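Local coordinates for 450aa long hypothetical fmu protein (Pyrococcus horikoshii, PDB 2YXL), which binds the methyl-donor analogue sinefungin and probably methylates cytidine in RNA at carbon 5, using S-adenosylmethionine, at residues V250-L255 with T275-L280; G285-F290 with K310-L315; V292-M297 with P314-A319. One frame throughout, in Å; residues are numbered along the deposited sequence.

Interaction 1 of 3, residues V250-L255 with T275-L280; sequences VASIVL and THLAEL
His276 CG stands anti to its backbone N (chi1 -165°), which turns the imidazole toward Ser252, whose CB lies 3.5 Å from His276 CD2. Ser252 OG, anti to its own carbonyl carbon (chi1 -68°), is set beside Leu277 CD2 at 3.7 Å. Farther round the imidazole, Ile253 CD1 comes to the edge, near the ring plane, 3.8 Å from His276 NE2. Ser252 touches three side chains of the partner helix, those of His276, Leu277 and Leu280; for the last of these, Ser252 O lies 3.4 Å from Leu280 CD1. The hydroxyl makes a weak hydrogen bond to the backbone O of Lys273, one turn before Leu277. These are successive helices of the Rossmann-like methyltransferase domain, 246-255 and 272-280, joined through strand 262-265; at this contact their segments run 9.3 Å apart and cross at -42°. Ser252 sits where the backbones come nearest, Ser252 CA being 5.8 Å from Leu277 CA. Leu255 extends the apolar seam, its CD1 reaching Leu277 CD2 at 4.1 Å, while it also packs on Leu386 of strand 383-389. Ile253 also touches Leu280, CG1 against CD1.

Interaction 2 of 3, residues G285-F290 with K310-L315; sequences GKIYAF and KIVKPL
Ile287 O is approached by two donors from the neighbouring strand: the backbone N of Lys313 gives it a hydrogen bond of 2.8 Å, with an N-H...O angle of 160°, and Val312 CA adds a CA-H...O contact at 3.4 Å. Toward the same strand Ile287 also donates its N to Ile311 O at 2.9 Å. Two residues on, Ala289 repeats the pattern, its N bonding to Lys313 O and its O accepting from Leu315 N. This parallel pairing closes the beta-alpha-beta unit of the Rossmann-like fold, in which helix 294-306 carries the chain from strand 286-290 to strand 312-315; strand 286-290 is also bonded to residues of strand 262-265 and so lies inside the sheet. One face carries Ile287, Val312 and Ala289: Ile287 CB meets Val312 CG2 at 3.8 Å, and Ala289 CB meets Val312 CG1 at 4.1 Å. Ile311, just before the strand, reaches Ile287 as well, CD1 to CD1 at 3.8 Å. Helix 272-280 packs over this face, through Thr274, Leu277 and Ala278 on Ile287. The other face carries Leu315, which lies beside Phe290 and Tyr288 and points the same way as both; its CD1 is 3.7 Å from Phe290 CZ and 3.9 Å from Tyr288 CD2. Lys286 and Lys313 converge nearby: the Lys313 chain is extended beyond CG while that of Lys286 bends at chi3 (-76°), and their ammonium groups would be expected to repel each other.

Interaction 3 of 3, residues V292-M297 with P314-A319; sequences VDKMRM and PLVKDA. With SFG (sinefungin), chain B.
Val292 CG1 packs against Asp318 CA at 3.8 Å, and the same methyl lies 3.4 Å from N1 of sinefungin. With CG2 set against C4 and C5, the isopropyl group lies over one face of the adenine. The base's polar edge is read by the other segment: Ala319 N donates to N1 at 3.1 Å, and Asp318 OD1 accepts a weak bond from N6, while Asp318 OD2 forms a salt bridge to Arg320. At the ribose, O3' sits over one face of the Arg296 guanidinium, offset toward its rim, 3.0 Å from NH2; that nitrogen also makes a weak hydrogen bond to Ala269 O. An alanine in place of Arg296 would probably leave O3' without this charged neighbour and Ala269 O without its weak donor. Asp293, whose CB also lies by O2', is the N-cap of helix 294-306: its OD1 accepts Arg296 N at 2.8 Å, met on the anti side, which positions the Arg296 backbone, and its own N is held by Asp291 OD2. Behind the pocket, the bent Met297 chain slides past Val316 in the opposite direction, CG 3.8 Å from Val316 CG2, and brings CE to 3.5 Å from Leu315 O. The Lys294 side chain crosses that of Val316 at about a right angle, CD against CG1. Val316 centres an inverse gamma turn through which the chain leaves strand 312-315 for the adenine. Loops after two neighbouring parallel strands thus contribute to the sinefungin site, together with Asp337 and the 267-273 loop, as in class I methyltransferases with a Rossmann-like fold.

In the fold
From the N terminus, interaction 1 comes first: it closes a loop that includes strand 262-265, packing helix 246-255 on helix 272-280 before the segments of the other two begin. The chain then enters strand 286-290, where interaction 2 opens; interaction 3 opens just after it, and they end on one continuous stretch, sharing Pro314 and Leu315. Their loops therefore cross: the loop of interaction 2 holds all of helix 294-306, while interaction 3 uses its first turn. Helix 272-280 touches the sheet where Leu277 and Ala278 meet Ile287, linking interactions 1 and 2, whose centres are about 14 Å apart. Met297 and Ala319 join interaction 3 to Ala289 and Phe290. Interactions 1 and 3 do not touch.

Interaction 1 of 3, residues V250-L255 with T275-L280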
loop_
_atom_site.group_PDB
_atom_site.type_symbol
_atom_site.label_atom_id
_atom_site.label_comp_id
_atom_site.label_asym_id
_atom_site.label_seq_id
_atom_site.Cartn_x
_atom_site.Cartn_y
_atom_site.Cartn_z
ATOM N N VAL A 250 15.392 0.945 0.628
ATOM C CA VAL A 250 16.467 0.548 1.542
ATOM C C VAL A 250 16.745 -0.960 1.454
ATOM O O VAL A 250 17.904 -1.386 1.478
ATOM C CB VAL A 250 16.139 0.962 3.007
ATOM C CG1 VAL A 250 17.103 0.316 4.005
ATOM C CG2 VAL A 250 16.156 2.480 3.153
ATOM N N ALA A 251 15.678 -1.749 1.336
ATOM C CA ALA A 251 15.774 -3.207 1.224
ATOM C C ALA A 251 16.823 -3.654 0.206
ATOM O O ALA A 251 17.765 -4.363 0.563
ATOM C CB ALA A 251 14.410 -3.814 0.898
ATOM N N SER A 252 16.675 -3.219 -1.046
ATOM C CA SER A 252 17.615 -3.583 -2.110
ATOM C C SER A 252 19.043 -3.125 -1.829
ATOM O O SER A 252 19.994 -3.839 -2.141
ATOM C CB SER A 252 17.153 -3.045 -3.465
ATOM O OG SER A 252 15.979 -3.705 -3.903
ATOM N N ILE A 253 19.189 -1.938 -1.241
ATOM C CA ILE A 253 20.510 -1.394 -0.915
ATOM C C ILE A 253 21.196 -2.236 0.167
ATOM O O ILE A 253 22.400 -2.476 0.100
ATOM C CB ILE A 253 20.436 0.113 -0.514
ATOM C CG1 ILE A 253 20.031 0.961 -1.722
ATOM C CG2 ILE A 253 21.778 0.615 0.044
ATOM C CD1 ILE A 253 19.356 2.281 -1.372
ATOM N N VAL A 254 20.413 -2.691 1.143
ATOM C CA VAL A 254 20.918 -3.526 2.237
ATOM C C VAL A 254 21.438 -4.888 1.745
ATOM O O VAL A 254 22.545 -5.293 2.108
ATOM C CB VAL A 254 19.853 -3.687 3.362
ATOM C CG1 VAL A 254 20.176 -4.865 4.287
ATOM C CG2 VAL A 254 19.737 -2.394 4.161
ATOM N N LEU A 255 20.645 -5.569 0.914
ATOM C CA LEU A 255 21.039 -6.842 0.305
ATOM C C LEU A 255 22.346 -6.675 -0.470
ATOM O O LEU A 255 23.210 -7.568 -0.467
ATOM C CB LEU A 255 19.944 -7.352 -0.641
ATOM C CG LEU A 255 19.606 -8.851 -0.759
ATOM C CD1 LEU A 255 19.122 -9.170 -2.171
ATOM C CD2 LEU A 255 20.736 -9.805 -0.368
ATOM N N THR A 275 13.412 -4.099 -9.922
ATOM C CA THR A 275 13.897 -3.050 -10.815
ATOM C C THR A 275 15.008 -2.217 -10.153
ATOM O O THR A 275 15.886 -1.685 -10.835
ATOM C CB THR A 275 12.734 -2.166 -11.355
ATOM O OG1 THR A 275 13.137 -1.525 -12.569
ATOM C CG2 THR A 275 12.296 -1.116 -10.341
ATOM N N HIS A 276 14.968 -2.130 -8.823
ATOM C CA HIS A 276 15.999 -1.453 -8.034
ATOM C C HIS A 276 17.279 -2.295 -7.950
ATOM O O HIS A 276 18.386 -1.759 -8.012
ATOM C CB HIS A 276 15.458 -1.141 -6.634
ATOM C CG HIS A 276 16.278 -0.156 -5.856
ATOM N ND1 HIS A 276 17.206 0.680 -6.443
ATOM C CD2 HIS A 276 16.277 0.153 -4.537
ATOM C CE1 HIS A 276 17.758 1.442 -5.514
ATOM N NE2 HIS A 276 17.210 1.144 -4.350
ATOM N N LEU A 277 17.117 -3.613 -7.818
ATOM C CA LEU A 277 18.250 -4.541 -7.783
ATOM C C LEU A 277 19.075 -4.440 -9.064
ATOM O O LEU A 277 20.307 -4.475 -9.020
ATOM C CB LEU A 277 17.776 -5.985 -7.576
ATOM C CG LEU A 277 17.092 -6.410 -6.270
ATOM C CD1 LEU A 277 16.394 -7.750 -6.461
ATOM C CD2 LEU A 277 18.064 -6.482 -5.098
ATOM N N ALA A 278 18.385 -4.299 -10.196
ATOM C CA ALA A 278 19.025 -4.139 -11.502
ATOM C C ALA A 278 19.851 -2.851 -11.618
ATOM O O ALA A 278 20.892 -2.839 -12.282
ATOM C CB ALA A 278 17.988 -4.206 -12.605
ATOM N N GLU A 279 19.384 -1.779 -10.976
ATOM C CA GLU A 279 20.116 -0.510 -10.923
ATOM C C GLU A 279 21.437 -0.676 -10.184
ATOM O O GLU A 279 22.474 -0.195 -10.637
ATOM C CB GLU A 279 19.296 0.574 -10.219
ATOM C CG GLU A 279 18.074 1.062 -10.975
ATOM C CD GLU A 279 17.479 2.323 -10.364
ATOM O OE1 GLU A 279 18.228 3.301 -10.135
ATOM O OE2 GLU A 279 16.256 2.343 -10.125
ATOM N N LEU A 280 21.380 -1.360 -9.043
ATOM C CA LEU A 280 22.555 -1.609 -8.210
ATOM C C LEU A 280 23.559 -2.548 -8.876
ATOM O O LEU A 280 24.759 -2.465 -8.621
ATOM C CB LEU A 280 22.131 -2.167 -6.852
ATOM C CG LEU A 280 21.355 -1.208 -5.947
ATOM C CD1 LEU A 280 20.650 -1.976 -4.848
ATOM C CD2 LEU A 280 22.281 -0.135 -5.367
#

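Interaction 2 of 3, residues G285-F290 with K310-L315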
loop_
_atom_site.group_PDB
_atom_site.type_symbol
_atom_site.label_atom_id
_atom_site.label_comp_id
_atom_site.label_asym_id
_atom_site.label_seq_id
_atom_site.Cartn_x
_atom_site.Cartn_y
_atom_site.Cartn_z
ATOM N N GLY A 285 24.518 -8.924 -15.113
ATOM C CA GLY A 285 24.211 -10.110 -14.316
ATOM C C GLY A 285 22.886 -10.735 -14.712
ATOM O O GLY A 285 22.493 -10.682 -15.878
ATOM N N LYS A 286 22.197 -11.326 -13.737
ATOM C CA LYS A 286 20.917 -11.990 -13.986
ATOM C C LYS A 286 19.989 -11.930 -12.772
ATOM O O LYS A 286 20.419 -12.155 -11.638
ATOM C CB LYS A 286 21.152 -13.447 -14.406
ATOM C CG LYS A 286 20.000 -14.076 -15.188
ATOM C CD LYS A 286 20.427 -15.360 -15.896
ATOM C CE LYS A 286 21.254 -15.070 -17.145
ATOM N NZ LYS A 286 21.748 -16.312 -17.796
ATOM N N ILE A 287 18.719 -11.615 -13.018
ATOM C CA ILE A 287 17.699 -11.630 -11.970
ATOM C C ILE A 287 16.538 -12.547 -12.353
ATOM O O ILE A 287 15.876 -12.336 -13.372
ATOM C CB ILE A 287 17.152 -10.209 -11.646
ATOM C CG1 ILE A 287 18.287 -9.261 -11.244
ATOM C CG2 ILE A 287 16.085 -10.279 -10.543
ATOM C CD1 ILE A 287 17.905 -7.792 -11.260
ATOM N N TYR A 288 16.307 -13.566 -11.530
ATOM C CA TYR A 288 15.135 -14.422 -11.673
ATOM C C TYR A 288 14.001 -13.855 -10.824
ATOM O O TYR A 288 14.126 -13.746 -9.600
ATOM C CB TYR A 288 15.452 -15.867 -11.264
ATOM C CG TYR A 288 16.409 -16.591 -12.193
ATOM C CD1 TYR A 288 17.745 -16.778 -11.841
ATOM C CD2 TYR A 288 15.975 -17.094 -13.423
ATOM C CE1 TYR A 288 18.628 -17.444 -12.689
ATOM C CE2 TYR A 288 16.851 -17.762 -14.278
ATOM C CZ TYR A 288 18.174 -17.932 -13.903
ATOM O OH TYR A 288 19.044 -18.590 -14.743
ATOM N N ALA A 289 12.903 -13.492 -11.482
ATOM C CA ALA A 289 11.769 -12.849 -10.819
ATOM C C ALA A 289 10.518 -13.730 -10.813
ATOM O O ALA A 289 9.885 -13.936 -11.850
ATOM C CB ALA A 289 11.479 -11.499 -11.465
ATOM N N PHE A 290 10.170 -14.235 -9.631
ATOM C CA PHE A 290 9.030 -15.131 -9.458
ATOM C C PHE A 290 7.798 -14.404 -8.934
ATOM O O PHE A 290 7.901 -13.570 -8.031
ATOM C CB PHE A 290 9.385 -16.267 -8.494
ATOM C CG PHE A 290 10.417 -17.222 -9.022
ATOM C CD1 PHE A 290 11.775 -16.982 -8.825
ATOM C CD2 PHE A 290 10.033 -18.371 -9.706
ATOM C CE1 PHE A 290 12.735 -17.866 -9.310
ATOM C CE2 PHE A 290 10.987 -19.263 -10.195
ATOM C CZ PHE A 290 12.340 -19.009 -9.995
ATOM N N LYS A 310 17.437 -5.061 -18.714
ATOM C CA LYS A 310 17.627 -6.121 -19.707
ATOM C C LYS A 310 18.163 -7.444 -19.139
ATOM O O LYS A 310 18.416 -8.390 -19.889
ATOM C CB LYS A 310 18.513 -5.622 -20.859
ATOM C CG LYS A 310 19.860 -5.049 -20.437
ATOM C CD LYS A 310 20.619 -4.502 -21.636
ATOM C CE LYS A 310 21.983 -3.967 -21.233
ATOM N NZ LYS A 310 22.760 -3.504 -22.417
ATOM N N ILE A 311 18.314 -7.510 -17.819
ATOM C CA ILE A 311 18.899 -8.684 -17.164
ATOM C C ILE A 311 17.895 -9.490 -16.335
ATOM O O ILE A 311 18.280 -10.398 -15.591
ATOM C CB ILE A 311 20.105 -8.300 -16.267
ATOM C CG1 ILE A 311 19.668 -7.352 -15.144
ATOM C CG2 ILE A 311 21.233 -7.703 -17.112
ATOM C CD1 ILE A 311 20.547 -7.407 -13.914
ATOM N N VAL A 312 16.613 -9.159 -16.468
ATOM C CA VAL A 312 15.568 -9.810 -15.680
ATOM C C VAL A 312 14.841 -10.885 -16.486
ATOM O O VAL A 312 14.300 -10.615 -17.562
ATOM C CB VAL A 312 14.560 -8.781 -15.094
ATOM C CG1 VAL A 312 13.348 -9.484 -14.476
ATOM C CG2 VAL A 312 15.241 -7.900 -14.057
ATOM N N LYS A 313 14.851 -12.105 -15.956
ATOM C CA LYS A 313 14.095 -13.209 -16.532
ATOM C C LYS A 313 12.873 -13.487 -15.659
ATOM O O LYS A 313 13.003 -14.042 -14.564
ATOM C CB LYS A 313 14.968 -14.461 -16.680
ATOM C CG LYS A 313 16.075 -14.323 -17.717
ATOM C CD LYS A 313 16.814 -15.636 -17.935
ATOM C CE LYS A 313 17.921 -15.477 -18.967
ATOM N NZ LYS A 313 18.604 -16.768 -19.260
ATOM N N PRO A 314 11.681 -13.081 -16.135
ATOM C CA PRO A 314 10.447 -13.259 -15.369
ATOM C C PRO A 314 9.896 -14.686 -15.453
ATOM O O PRO A 314 9.912 -15.302 -16.523
ATOM C CB PRO A 314 9.486 -12.259 -16.016
ATOM C CG PRO A 314 9.973 -12.102 -17.415
ATOM C CD PRO A 314 11.441 -12.423 -17.435
ATOM N N LEU A 315 9.420 -15.197 -14.320
ATOM C CA LEU A 315 8.897 -16.556 -14.235
ATOM C C LEU A 315 7.600 -16.616 -13.430
ATOM O O LEU A 315 7.610 -16.514 -12.200
ATOM C CB LEU A 315 9.949 -17.502 -13.641
ATOM C CG LEU A 315 11.136 -17.905 -14.523
ATOM C CD1 LEU A 315 12.306 -18.363 -13.670
ATOM C CD2 LEU A 315 10.743 -18.983 -15.531
#

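Interaction 3 of 3, residues V292-M297 with P314-A319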
loop_
_atom_site.group_PDB
_atom_site.type_symbol
_atom_site.label_atom_id
_atom_site.label_comp_id
_atom_site.label_asym_id
_atom_site.label_seq_id
_atom_site.Cartn_x
_atom_site.Cartn_y
_atom_site.Cartn_z
ATOM N N VAL A 292 3.278 -15.513 -8.667
ATOM C CA VAL A 292 2.127 -16.338 -9.059
ATOM C C VAL A 292 1.060 -15.556 -9.826
ATOM O O VAL A 292 0.289 -16.137 -10.594
ATOM C CB VAL A 292 1.467 -17.058 -7.846
ATOM C CG1 VAL A 292 2.335 -18.211 -7.369
ATOM C CG2 VAL A 292 1.165 -16.082 -6.706
ATOM N N ASP A 293 1.025 -14.243 -9.613
ATOM C CA ASP A 293 0.022 -13.384 -10.233
ATOM C C ASP A 293 0.474 -12.923 -11.616
ATOM O O ASP A 293 1.442 -12.169 -11.746
ATOM C CB ASP A 293 -0.286 -12.188 -9.326
ATOM C CG ASP A 293 -1.613 -11.532 -9.656
ATOM O OD1 ASP A 293 -1.681 -10.792 -10.662
ATOM O OD2 ASP A 293 -2.588 -11.747 -8.903
ATOM N N LYS A 294 -0.235 -13.389 -12.641
ATOM C CA LYS A 294 0.066 -13.072 -14.039
ATOM C C LYS A 294 -0.220 -11.602 -14.355
ATOM O O LYS A 294 0.484 -10.984 -15.157
ATOM C CB LYS A 294 -0.747 -13.985 -14.971
ATOM C CG LYS A 294 -0.353 -13.939 -16.454
ATOM C CD LYS A 294 0.775 -14.916 -16.804
ATOM C CE LYS A 294 0.249 -16.271 -17.286
ATOM N NZ LYS A 294 -0.307 -17.117 -16.190
ATOM N N MET A 295 -1.249 -11.058 -13.709
ATOM C CA MET A 295 -1.696 -9.685 -13.942
ATOM C C MET A 295 -0.789 -8.657 -13.259
ATOM O O MET A 295 -0.722 -7.501 -13.680
ATOM C CB MET A 295 -3.145 -9.525 -13.473
ATOM C CG MET A 295 -3.951 -8.488 -14.240
ATOM S SD MET A 295 -5.728 -8.622 -13.933
ATOM C CE MET A 295 -6.172 -10.047 -14.931
ATOM N N ARG A 296 -0.104 -9.085 -12.200
ATOM C CA ARG A 296 0.885 -8.249 -11.524
ATOM C C ARG A 296 2.230 -8.351 -12.240
ATOM O O ARG A 296 3.009 -7.394 -12.261
ATOM C CB ARG A 296 1.044 -8.666 -10.058
ATOM C CG ARG A 296 -0.190 -8.467 -9.182
ATOM C CD ARG A 296 -0.239 -7.106 -8.513
ATOM N NE ARG A 296 0.842 -6.917 -7.546
ATOM C CZ ARG A 296 0.824 -7.352 -6.288
ATOM N NH1 ARG A 296 -0.221 -8.022 -5.818
ATOM N NH2 ARG A 296 1.866 -7.119 -5.496
ATOM N N MET A 297 2.493 -9.521 -12.820
ATOM C CA MET A 297 3.734 -9.778 -13.548
ATOM C C MET A 297 3.820 -8.960 -14.837
ATOM O O MET A 297 4.908 -8.531 -15.229
ATOM C CB MET A 297 3.886 -11.274 -13.848
ATOM C CG MET A 297 5.215 -11.662 -14.489
ATOM S SD MET A 297 6.629 -11.521 -13.378
ATOM C CE MET A 297 6.624 -13.140 -12.613
ATOM N N PRO A 314 11.681 -13.081 -16.135
ATOM C CA PRO A 314 10.447 -13.259 -15.369
ATOM C C PRO A 314 9.896 -14.686 -15.453
ATOM O O PRO A 314 9.912 -15.302 -16.523
ATOM C CB PRO A 314 9.486 -12.259 -16.016
ATOM C CG PRO A 314 9.973 -12.102 -17.415
ATOM C CD PRO A 314 11.441 -12.423 -17.435
ATOM N N LEU A 315 9.420 -15.197 -14.320
ATOM C CA LEU A 315 8.897 -16.556 -14.235
ATOM C C LEU A 315 7.600 -16.616 -13.430
ATOM O O LEU A 315 7.610 -16.514 -12.200
ATOM C CB LEU A 315 9.949 -17.502 -13.641
ATOM C CG LEU A 315 11.136 -17.905 -14.523
ATOM C CD1 LEU A 315 12.306 -18.363 -13.670
ATOM C CD2 LEU A 315 10.743 -18.983 -15.531
ATOM N N VAL A 316 6.486 -16.786 -14.140
ATOM C CA VAL A 316 5.162 -16.861 -13.524
ATOM C C VAL A 316 4.932 -18.262 -12.948
ATOM O O VAL A 316 4.189 -19.070 -13.512
ATOM C CB VAL A 316 4.033 -16.487 -14.524
ATOM C CG1 VAL A 316 2.718 -16.241 -13.789
ATOM C CG2 VAL A 316 4.418 -15.260 -15.346
ATOM N N LYS A 317 5.591 -18.541 -11.827
ATOM C CA LYS A 317 5.499 -19.839 -11.162
ATOM C C LYS A 317 5.455 -19.685 -9.646
ATOM O O LYS A 317 5.779 -18.624 -9.110
ATOM C CB LYS A 317 6.675 -20.743 -11.561
ATOM C CG LYS A 317 6.473 -21.538 -12.850
ATOM C CD LYS A 317 7.079 -20.835 -14.063
ATOM C CE LYS A 317 6.660 -21.501 -15.369
ATOM N NZ LYS A 317 7.239 -22.863 -15.540
ATOM N N ASP A 318 5.045 -20.754 -8.964
ATOM C CA ASP A 318 5.079 -20.819 -7.508
ATOM C C ASP A 318 6.530 -20.769 -7.038
ATOM O O ASP A 318 7.386 -21.481 -7.566
ATOM C CB ASP A 318 4.399 -22.103 -7.020
ATOM C CG ASP A 318 4.100 -22.087 -5.529
ATOM O OD1 ASP A 318 4.928 -21.581 -4.745
ATOM O OD2 ASP A 318 3.031 -22.598 -5.136
ATOM N N ALA A 319 6.799 -19.920 -6.049
ATOM C CA ALA A 319 8.164 -19.703 -5.569
ATOM C C ALA A 319 8.622 -20.743 -4.544
ATOM O O ALA A 319 9.786 -20.742 -4.136
ATOM C CB ALA A 319 8.320 -18.294 -5.019
HETATM N N SFG B . 8.619 -7.281 -4.011
HETATM C CA SFG B . 7.493 -6.646 -4.720
HETATM C C SFG B . 7.855 -5.195 -5.098
HETATM O O SFG B . 7.238 -4.681 -6.054
HETATM O OXT SFG B . 8.750 -4.631 -4.433
HETATM C CB SFG B . 6.218 -6.705 -3.856
HETATM C CG SFG B . 5.759 -8.159 -3.640
HETATM C CD SFG B . 4.441 -8.262 -2.856
HETATM N NE SFG B . 4.649 -7.718 -1.506
HETATM C "C5'" SFG B . 3.965 -9.723 -2.694
HETATM C "C4'" SFG B . 3.885 -10.525 -4.018
HETATM O "O4'" SFG B . 4.093 -11.911 -3.658
HETATM C "C3'" SFG B . 2.507 -10.481 -4.702
HETATM O "O3'" SFG B . 2.665 -9.950 -6.025
HETATM C "C2'" SFG B . 2.058 -11.949 -4.757
HETATM O "O2'" SFG B . 1.432 -12.257 -6.008
HETATM C "C1'" SFG B . 3.393 -12.679 -4.656
HETATM N N9 SFG B . 3.302 -14.090 -4.180
HETATM C C8 SFG B . 2.569 -14.543 -3.160
HETATM N N7 SFG B . 2.753 -15.856 -3.023
HETATM C C5 SFG B . 3.609 -16.246 -3.963
HETATM C C6 SFG B . 4.168 -17.474 -4.311
HETATM N N6 SFG B . 3.860 -18.579 -3.636
HETATM N N1 SFG B . 5.028 -17.528 -5.344
HETATM C C2 SFG B . 5.344 -16.434 -6.025
HETATM N N3 SFG B . 4.827 -15.250 -5.718
HETATM C C4 SFG B . 3.962 -15.124 -4.696
#